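D-xylonate dehydratase (Caulobacter crescentus, PDB 5OYN) catalyses the dehydration of D-xylonate to 2-dehydro-3-deoxy-D-arabinonate in D-xylose degradation, and acts on D-gluconate with similar efficiency, using a [2Fe-2S] cluster and magnesium. Local coordinates at residues Ala238-Arg243 and Arg331-Gly336; Pro316-Met321 and Pro339-Glu344; Tyr43-Glu48 and Ile90-Pro95. One frame throughout, in Å; residues are numbered along the deposited sequence.

Overall arrangement
Contact 3 closes along the chain before contacts 1 and 2 begin, and the segments of these last two alternate. Contacts 1 and 2 have centres about 16 Å apart and meet: F332, on helix 329-335, packs with its CE1 3.5 Å from V341 CG2 on helix 337-347, the next helix in the chain. Contact 3 lies about 31 Å from contact 1 and about 41 Å from contact 2, centre to centre, on strand 90-95, outermost within this chain in a four-stranded parallel sheet. In the homotetramer, helix 241-259, which begins in contact 1, meets segment 43-48 of another subunit. Contact 2 is interior to one chain, whereas contacts 1 and 3 adjoin subunit interfaces.

Contact 1. Residues Ala238-Arg243 and Arg331-Gly336; sequences APYRER and RFHRAG
E242 and H333 reach toward each other from opposite directions, and the carboxylate arrives at the CE1-NE2 edge of the imidazole. E242 OE2 lies 3.0 Å from H333 NE2, with the carboxylate turned 42° out of the ring plane. Glutamate suits this place because its chain, extended beyond CG, spans the wide gap between the two backbones. With an alanine here the carboxylate would be gone, and H333 would probably lose the acidic neighbour at its ring edge and become freer to turn. H333 reaches out with CG anti to its backbone N (chi1 166°), which also brings ND1 to 4.3 Å from Y240 CE2, at an oblique approach to the tyrosine ring.

The phenol of Y240 meets R334 edge to edge. Ring and guanidinium are nearly coplanar, 8° apart, and Y240 OH lies 3.2 Å from R334 NH1. A tyrosine suits the place because its hydroxyl can also reach its main partner, hydrogen-bonded E330, one turn before R334 on helix 329-335. R334 bends at chi2 and chi3 to bring its flat end to the phenol; arginine is long enough to do this and make a cation-pi contact with W167 of the second subunit, at an interface.

Behind these side chains stand two helix ends. R243 N bonds to Y240 O at 3.1 Å near the start of helix 241-259. G336 follows the last turn of helix 329-335; its positive phi would press a side chain against the preceding carbonyl. G336 N bonds back to H333 O, and the glycine closes the helix in a Schellman motif.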
# COMPACT_ATOMS: atom_id res chain seq x y z
N ALA A 238 13.08 -14.96 1.05
CA ALA A 238 12.05 -13.94 0.86
C ALA A 238 12.55 -12.54 0.47
O ALA A 238 11.91 -11.91 -0.39
CB ALA A 238 11.19 -13.87 2.12
N PRO A 239 13.62 -11.98 1.04
CA PRO A 239 14.01 -10.62 0.64
C PRO A 239 14.89 -10.49 -0.59
O PRO A 239 15.21 -9.35 -0.95
CB PRO A 239 14.75 -10.08 1.88
CG PRO A 239 14.67 -11.17 2.93
CD PRO A 239 14.37 -12.43 2.22
N TYR A 240 15.30 -11.57 -1.25
CA TYR A 240 16.05 -11.43 -2.51
C TYR A 240 15.13 -10.92 -3.61
O TYR A 240 13.94 -11.21 -3.65
CB TYR A 240 16.63 -12.77 -2.97
CG TYR A 240 17.85 -13.27 -2.25
CD1 TYR A 240 18.13 -12.89 -0.95
CD2 TYR A 240 18.72 -14.17 -2.87
CE1 TYR A 240 19.23 -13.38 -0.27
CE2 TYR A 240 19.82 -14.68 -2.21
CZ TYR A 240 20.08 -14.28 -0.91
OH TYR A 240 21.18 -14.78 -0.24
N ARG A 241 15.70 -10.17 -4.55
CA ARG A 241 14.84 -9.71 -5.63
C ARG A 241 14.45 -10.87 -6.54
O ARG A 241 13.39 -10.82 -7.17
CB ARG A 241 15.48 -8.56 -6.42
CG ARG A 241 16.85 -8.82 -6.96
CD ARG A 241 16.87 -9.11 -8.45
NE ARG A 241 18.26 -9.27 -8.87
CZ ARG A 241 18.82 -10.38 -9.34
NH1 ARG A 241 18.11 -11.48 -9.52
NH2 ARG A 241 20.11 -10.39 -9.64
N GLU A 242 15.29 -11.91 -6.59
CA GLU A 242 14.96 -13.16 -7.28
C GLU A 242 13.54 -13.59 -6.93
O GLU A 242 12.80 -14.04 -7.80
CB GLU A 242 15.93 -14.27 -6.89
CG GLU A 242 17.09 -14.50 -7.82
CD GLU A 242 18.03 -15.59 -7.29
OE1 GLU A 242 19.05 -15.24 -6.64
OE2 GLU A 242 17.75 -16.79 -7.52
N ARG A 243 13.15 -13.43 -5.66
CA ARG A 243 11.82 -13.84 -5.24
C ARG A 243 10.74 -13.02 -5.93
O ARG A 243 9.71 -13.56 -6.34
CB ARG A 243 11.69 -13.70 -3.73
CG ARG A 243 10.28 -13.79 -3.25
CD ARG A 243 9.66 -15.15 -3.53
NE ARG A 243 10.40 -16.23 -2.89
CZ ARG A 243 10.38 -17.49 -3.30
NH1 ARG A 243 9.66 -17.85 -4.35
NH2 ARG A 243 11.08 -18.42 -2.65
N ARG A 331 22.52 -20.34 2.03
CA ARG A 331 23.54 -21.17 1.38
C ARG A 331 22.88 -22.25 0.52
O ARG A 331 23.36 -22.56 -0.58
CB ARG A 331 24.46 -21.78 2.43
CG ARG A 331 25.44 -20.80 3.05
CD ARG A 331 26.43 -20.23 2.04
NE ARG A 331 27.29 -21.22 1.38
CZ ARG A 331 28.44 -21.69 1.87
NH1 ARG A 331 28.89 -21.29 3.05
NH2 ARG A 331 29.16 -22.57 1.18
N PHE A 332 21.77 -22.82 1.00
CA PHE A 332 21.09 -23.85 0.23
C PHE A 332 20.67 -23.32 -1.14
O PHE A 332 20.96 -23.94 -2.17
CB PHE A 332 19.88 -24.37 1.02
CG PHE A 332 19.08 -25.41 0.27
CD1 PHE A 332 19.71 -26.50 -0.33
CD2 PHE A 332 17.70 -25.28 0.14
CE1 PHE A 332 18.99 -27.44 -1.02
CE2 PHE A 332 16.97 -26.22 -0.55
CZ PHE A 332 17.61 -27.30 -1.14
N HIS A 333 20.03 -22.15 -1.16
CA HIS A 333 19.53 -21.63 -2.43
C HIS A 333 20.67 -21.19 -3.35
O HIS A 333 20.59 -21.35 -4.58
CB HIS A 333 18.55 -20.47 -2.19
CG HIS A 333 18.25 -19.69 -3.43
ND1 HIS A 333 18.92 -18.54 -3.76
CD2 HIS A 333 17.40 -19.94 -4.45
CE1 HIS A 333 18.49 -18.10 -4.92
NE2 HIS A 333 17.56 -18.93 -5.37
N ARG A 334 21.74 -20.63 -2.80
CA ARG A 334 22.89 -20.27 -3.62
C ARG A 334 23.56 -21.51 -4.21
O ARG A 334 24.15 -21.43 -5.29
CB ARG A 334 23.89 -19.48 -2.78
CG ARG A 334 24.90 -18.67 -3.56
CD ARG A 334 25.07 -17.29 -2.90
NE ARG A 334 25.71 -17.37 -1.59
CZ ARG A 334 25.24 -16.77 -0.50
NH1 ARG A 334 24.13 -16.05 -0.57
NH2 ARG A 334 25.88 -16.91 0.66
N ALA A 335 23.51 -22.64 -3.50
CA ALA A 335 24.02 -23.91 -4.01
C ALA A 335 23.14 -24.51 -5.11
O ALA A 335 23.59 -25.43 -5.80
CB ALA A 335 24.16 -24.92 -2.88
N GLY A 336 21.91 -24.03 -5.27
CA GLY A 336 21.05 -24.50 -6.34
C GLY A 336 19.71 -24.98 -5.84
O GLY A 336 18.85 -25.39 -6.63

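Contact 2. Residues Pro316-Met321 and Pro339-Glu344; sequences PLIVNM and PAVLWE
I318 and V341 meet through methyl groups, I318 CD1 lying 3.7 Å from V341 CG1, with the two side chains set at a slant to each other. The CG1 branch of I318 stands between its backbone N and carbonyl carbon (chi1 49°), and from there the chain runs out extended to carry CD1 to the helix. The same methyl also rests against the aliphatic part of E344, 3.7 Å from E344 CG, so it sits between two residues one turn apart on helix 337-347. An isoleucine suits the position because its long branch can reach both while its backbone stays in the loop.

V319 comes in differently, crossing V341 at about a right angle. V319 CG1 approaches V341 CG2 to 3.5 Å, so V341 CG1 mainly faces I318 while CG2 faces V319. As a beta-branched residue V341 serves well here, offering two short, rigid arms.

E344 gives this apolar patch only its CB and CG. The chain bends at chi2 (60°) and takes the carboxylate away to a salt bridge with R375 and a hydrogen bond from the backbone N of Y381; both oxygens have partners, which probably offsets the cost of burying the charge. Just past V319 the loop makes an inverse gamma turn centred on N320.

Two more helices close in on these residues. A282 of helix 270-282 touches both I318 and V341, with L279 also against V341, while F332 of helix 329-335 covers V319, M321 and V341. The loop 316-321 is thus packed against three helices within one chain.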
# COMPACT_ATOMS: atom_id res chain seq x y z
N PRO A 316 20.57 -41.22 0.76
CA PRO A 316 21.51 -40.49 1.62
C PRO A 316 21.10 -39.03 1.77
O PRO A 316 20.38 -38.46 0.95
CB PRO A 316 22.84 -40.62 0.88
CG PRO A 316 22.47 -40.80 -0.57
CD PRO A 316 21.08 -41.44 -0.60
N LEU A 317 21.58 -38.43 2.86
CA LEU A 317 21.37 -37.02 3.15
C LEU A 317 22.40 -36.20 2.39
O LEU A 317 23.61 -36.39 2.59
CB LEU A 317 21.49 -36.76 4.65
CG LEU A 317 21.61 -35.30 5.05
CD1 LEU A 317 20.30 -34.56 4.80
CD2 LEU A 317 22.05 -35.17 6.50
N ILE A 318 21.96 -35.28 1.53
CA ILE A 318 22.90 -34.53 0.70
C ILE A 318 22.87 -33.02 0.91
O ILE A 318 23.79 -32.35 0.42
CB ILE A 318 22.73 -34.86 -0.79
CG1 ILE A 318 21.27 -34.78 -1.22
CG2 ILE A 318 23.33 -36.23 -1.10
CD1 ILE A 318 21.12 -34.81 -2.73
N VAL A 319 21.91 -32.44 1.63
CA VAL A 319 21.91 -31.00 1.85
C VAL A 319 22.44 -30.70 3.24
O VAL A 319 21.98 -31.28 4.23
CB VAL A 319 20.52 -30.36 1.61
CG1 VAL A 319 19.88 -30.93 0.36
CG2 VAL A 319 19.61 -30.50 2.82
N ASN A 320 23.41 -29.79 3.31
CA ASN A 320 24.17 -29.54 4.54
C ASN A 320 23.53 -28.38 5.31
O ASN A 320 24.11 -27.32 5.50
CB ASN A 320 25.62 -29.26 4.20
CG ASN A 320 26.51 -29.32 5.42
OD1 ASN A 320 26.05 -29.68 6.51
ND2 ASN A 320 27.78 -28.93 5.26
N MET A 321 22.33 -28.64 5.80
CA MET A 321 21.45 -27.63 6.37
C MET A 321 20.93 -28.07 7.73
O MET A 321 20.45 -29.20 7.88
CB MET A 321 20.28 -27.38 5.41
CG MET A 321 19.83 -25.94 5.32
SD MET A 321 18.58 -25.76 4.04
CE MET A 321 17.34 -24.81 4.96
N PRO A 339 16.11 -27.74 -7.10
CA PRO A 339 16.48 -28.36 -8.38
C PRO A 339 17.81 -29.07 -8.32
O PRO A 339 17.98 -30.12 -8.94
CB PRO A 339 16.49 -27.19 -9.36
CG PRO A 339 15.65 -26.18 -8.75
CD PRO A 339 15.85 -26.30 -7.27
N ALA A 340 18.78 -28.52 -7.57
CA ALA A 340 20.08 -29.19 -7.46
C ALA A 340 19.95 -30.52 -6.74
O ALA A 340 20.61 -31.50 -7.11
CB ALA A 340 21.09 -28.27 -6.77
N VAL A 341 19.09 -30.59 -5.72
CA VAL A 341 18.90 -31.84 -5.01
C VAL A 341 18.20 -32.85 -5.91
O VAL A 341 18.61 -34.01 -6.01
CB VAL A 341 18.11 -31.59 -3.71
CG1 VAL A 341 18.05 -32.84 -2.87
CG2 VAL A 341 18.73 -30.43 -2.92
N LEU A 342 17.15 -32.40 -6.60
CA LEU A 342 16.43 -33.27 -7.53
C LEU A 342 17.35 -33.78 -8.63
O LEU A 342 17.20 -34.92 -9.10
CB LEU A 342 15.24 -32.52 -8.13
CG LEU A 342 14.10 -32.31 -7.12
CD1 LEU A 342 13.02 -31.44 -7.69
CD2 LEU A 342 13.52 -33.65 -6.62
N TRP A 343 18.30 -32.96 -9.08
CA TRP A 343 19.22 -33.39 -10.13
C TRP A 343 20.04 -34.57 -9.66
O TRP A 343 20.13 -35.60 -10.34
CB TRP A 343 20.11 -32.22 -10.52
CG TRP A 343 21.10 -32.49 -11.61
CD1 TRP A 343 20.95 -32.22 -12.95
CD2 TRP A 343 22.42 -33.03 -11.46
NE1 TRP A 343 22.09 -32.57 -13.64
CE2 TRP A 343 23.01 -33.08 -12.75
CE3 TRP A 343 23.16 -33.50 -10.37
CZ2 TRP A 343 24.29 -33.56 -12.96
CZ3 TRP A 343 24.44 -33.98 -10.59
CH2 TRP A 343 24.99 -34.01 -11.88
N GLU A 344 20.66 -34.43 -8.48
CA GLU A 344 21.38 -35.51 -7.83
C GLU A 344 20.57 -36.80 -7.86
O GLU A 344 21.05 -37.84 -8.32
CB GLU A 344 21.70 -35.09 -6.39
CG GLU A 344 23.01 -35.57 -5.81
CD GLU A 344 24.25 -35.11 -6.58
OE1 GLU A 344 24.31 -33.95 -7.02
OE2 GLU A 344 25.18 -35.94 -6.74

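Contact 3. Residues Tyr43-Glu48 and Ile90-Pro95; sequences YGITPE and IPMEFP
Y43 and I45 lie on a loop facing M92 of strand 90-95, and the backbones stay well apart, I45 CA being 9.8 Å from I90 CA at the nearest approach. Side chains alone therefore bridge the gap. M92 does most of the reaching: its chain bends at chi2 (-81°), and this turns the thioether toward the loop although its CB starts off in another direction. Its methyl then lies 4.2 Å from the end of I45, CE against CD1, an apolar touch between the two chain ends. Its sulfur lies 3.9 Å from Y43 OH, where the phenol comes in at a slant. Methionine suits the place, since a long unbranched chain can bend to touch both an aliphatic residue and a tyrosine.

The hydroxyl of Y43 has its hydrogen-bond partner elsewhere, in the carbonyl O of D65 of the fourth subunit, and R71 of that subunit makes a cation-pi contact with the ring. The side chain of Y43 is about 11 Å from a bound [2Fe-2S] cluster. After Y43, G44 takes a positive phi (113°) at which a side chain would collide with the preceding carbonyl. T46 then N-caps helix 47-51, while E49 OE1 accepts a bond from T46 N, the reciprocal pattern of a capping box; P47 fits the first turn, where no backbone N-H is needed. E48 forms a salt bridge with K249 on helix 241-259 of the third subunit.

M92 also touches I66 of the fourth subunit and I56 of strand 56-61. Strand 90-95 is the outermost of its parallel sheet within this chain, hydrogen-bonded to strand 56-61, with helix 73-87 making the beta-alpha-beta crossover between them.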
# COMPACT_ATOMS: atom_id res chain seq x y z
N TYR A 43 -14.48 -0.45 -7.47
CA TYR A 43 -13.20 0.19 -7.22
C TYR A 43 -12.41 0.41 -8.50
O TYR A 43 -11.20 0.59 -8.45
CB TYR A 43 -12.36 -0.59 -6.22
CG TYR A 43 -12.13 -2.07 -6.53
CD1 TYR A 43 -13.06 -3.03 -6.13
CD2 TYR A 43 -10.98 -2.50 -7.18
CE1 TYR A 43 -12.86 -4.37 -6.38
CE2 TYR A 43 -10.77 -3.85 -7.44
CZ TYR A 43 -11.72 -4.77 -7.03
OH TYR A 43 -11.53 -6.10 -7.28
N GLY A 44 -13.08 0.41 -9.66
CA GLY A 44 -12.49 0.92 -10.88
C GLY A 44 -12.20 -0.09 -11.98
O GLY A 44 -11.61 0.30 -13.00
N ILE A 45 -12.59 -1.36 -11.83
CA ILE A 45 -12.43 -2.31 -12.92
C ILE A 45 -13.42 -1.97 -14.03
O ILE A 45 -14.62 -1.82 -13.78
CB ILE A 45 -12.62 -3.75 -12.42
CG1 ILE A 45 -11.50 -4.12 -11.45
CG2 ILE A 45 -12.66 -4.72 -13.59
CD1 ILE A 45 -11.79 -5.36 -10.65
N THR A 46 -12.91 -1.85 -15.27
CA THR A 46 -13.78 -1.49 -16.38
C THR A 46 -14.59 -2.70 -16.85
O THR A 46 -14.19 -3.85 -16.65
CB THR A 46 -12.98 -0.95 -17.56
OG1 THR A 46 -12.28 -2.02 -18.20
CG2 THR A 46 -12.01 0.11 -17.12
N PRO A 47 -15.75 -2.45 -17.46
CA PRO A 47 -16.53 -3.57 -18.01
C PRO A 47 -15.76 -4.36 -19.05
O PRO A 47 -15.90 -5.59 -19.12
CB PRO A 47 -17.76 -2.88 -18.60
CG PRO A 47 -17.83 -1.56 -17.93
CD PRO A 47 -16.42 -1.15 -17.68
N GLU A 48 -14.92 -3.69 -19.85
CA GLU A 48 -14.15 -4.39 -20.87
C GLU A 48 -13.21 -5.41 -20.25
O GLU A 48 -12.91 -6.43 -20.88
CB GLU A 48 -13.38 -3.39 -21.73
CG GLU A 48 -11.97 -3.13 -21.28
CD GLU A 48 -11.23 -2.21 -22.23
OE1 GLU A 48 -10.11 -2.57 -22.67
OE2 GLU A 48 -11.77 -1.12 -22.53
N ILE A 90 -6.79 -11.45 -15.60
CA ILE A 90 -7.30 -10.43 -14.69
C ILE A 90 -7.10 -10.95 -13.27
O ILE A 90 -7.70 -11.96 -12.89
CB ILE A 90 -8.79 -10.13 -14.96
CG1 ILE A 90 -9.02 -9.68 -16.40
CG2 ILE A 90 -9.33 -9.11 -13.97
CD1 ILE A 90 -8.56 -8.26 -16.68
N PRO A 91 -6.27 -10.31 -12.45
CA PRO A 91 -6.04 -10.84 -11.10
C PRO A 91 -7.14 -10.44 -10.13
O PRO A 91 -7.82 -9.42 -10.28
CB PRO A 91 -4.70 -10.21 -10.71
CG PRO A 91 -4.56 -8.99 -11.56
CD PRO A 91 -5.54 -9.06 -12.70
N MET A 92 -7.32 -11.29 -9.12
CA MET A 92 -8.28 -11.11 -8.03
C MET A 92 -7.60 -11.66 -6.79
O MET A 92 -7.52 -12.89 -6.61
CB MET A 92 -9.60 -11.85 -8.28
CG MET A 92 -10.52 -11.18 -9.24
SD MET A 92 -11.47 -9.86 -8.48
CE MET A 92 -12.53 -9.40 -9.87
N GLU A 93 -7.12 -10.78 -5.93
CA GLU A 93 -6.49 -11.21 -4.69
C GLU A 93 -7.57 -11.37 -3.64
O GLU A 93 -8.54 -10.62 -3.61
CB GLU A 93 -5.44 -10.20 -4.24
CG GLU A 93 -4.63 -10.59 -3.02
CD GLU A 93 -3.85 -9.41 -2.46
OE1 GLU A 93 -3.23 -9.56 -1.37
OE2 GLU A 93 -3.85 -8.32 -3.11
N PHE A 94 -7.41 -12.39 -2.80
CA PHE A 94 -8.39 -12.65 -1.76
C PHE A 94 -7.70 -13.44 -0.67
O PHE A 94 -6.65 -14.04 -0.92
CB PHE A 94 -9.61 -13.42 -2.31
CG PHE A 94 -9.27 -14.78 -2.85
CD1 PHE A 94 -9.26 -15.89 -2.01
CD2 PHE A 94 -8.96 -14.96 -4.19
CE1 PHE A 94 -8.94 -17.14 -2.51
CE2 PHE A 94 -8.64 -16.21 -4.69
CZ PHE A 94 -8.63 -17.30 -3.85
N PRO A 95 -8.25 -13.44 0.54
CA PRO A 95 -7.54 -14.06 1.65
C PRO A 95 -8.06 -15.44 2.00
O PRO A 95 -9.10 -15.87 1.48
CB PRO A 95 -7.79 -13.08 2.80
CG PRO A 95 -9.16 -12.54 2.51
CD PRO A 95 -9.38 -12.61 1.01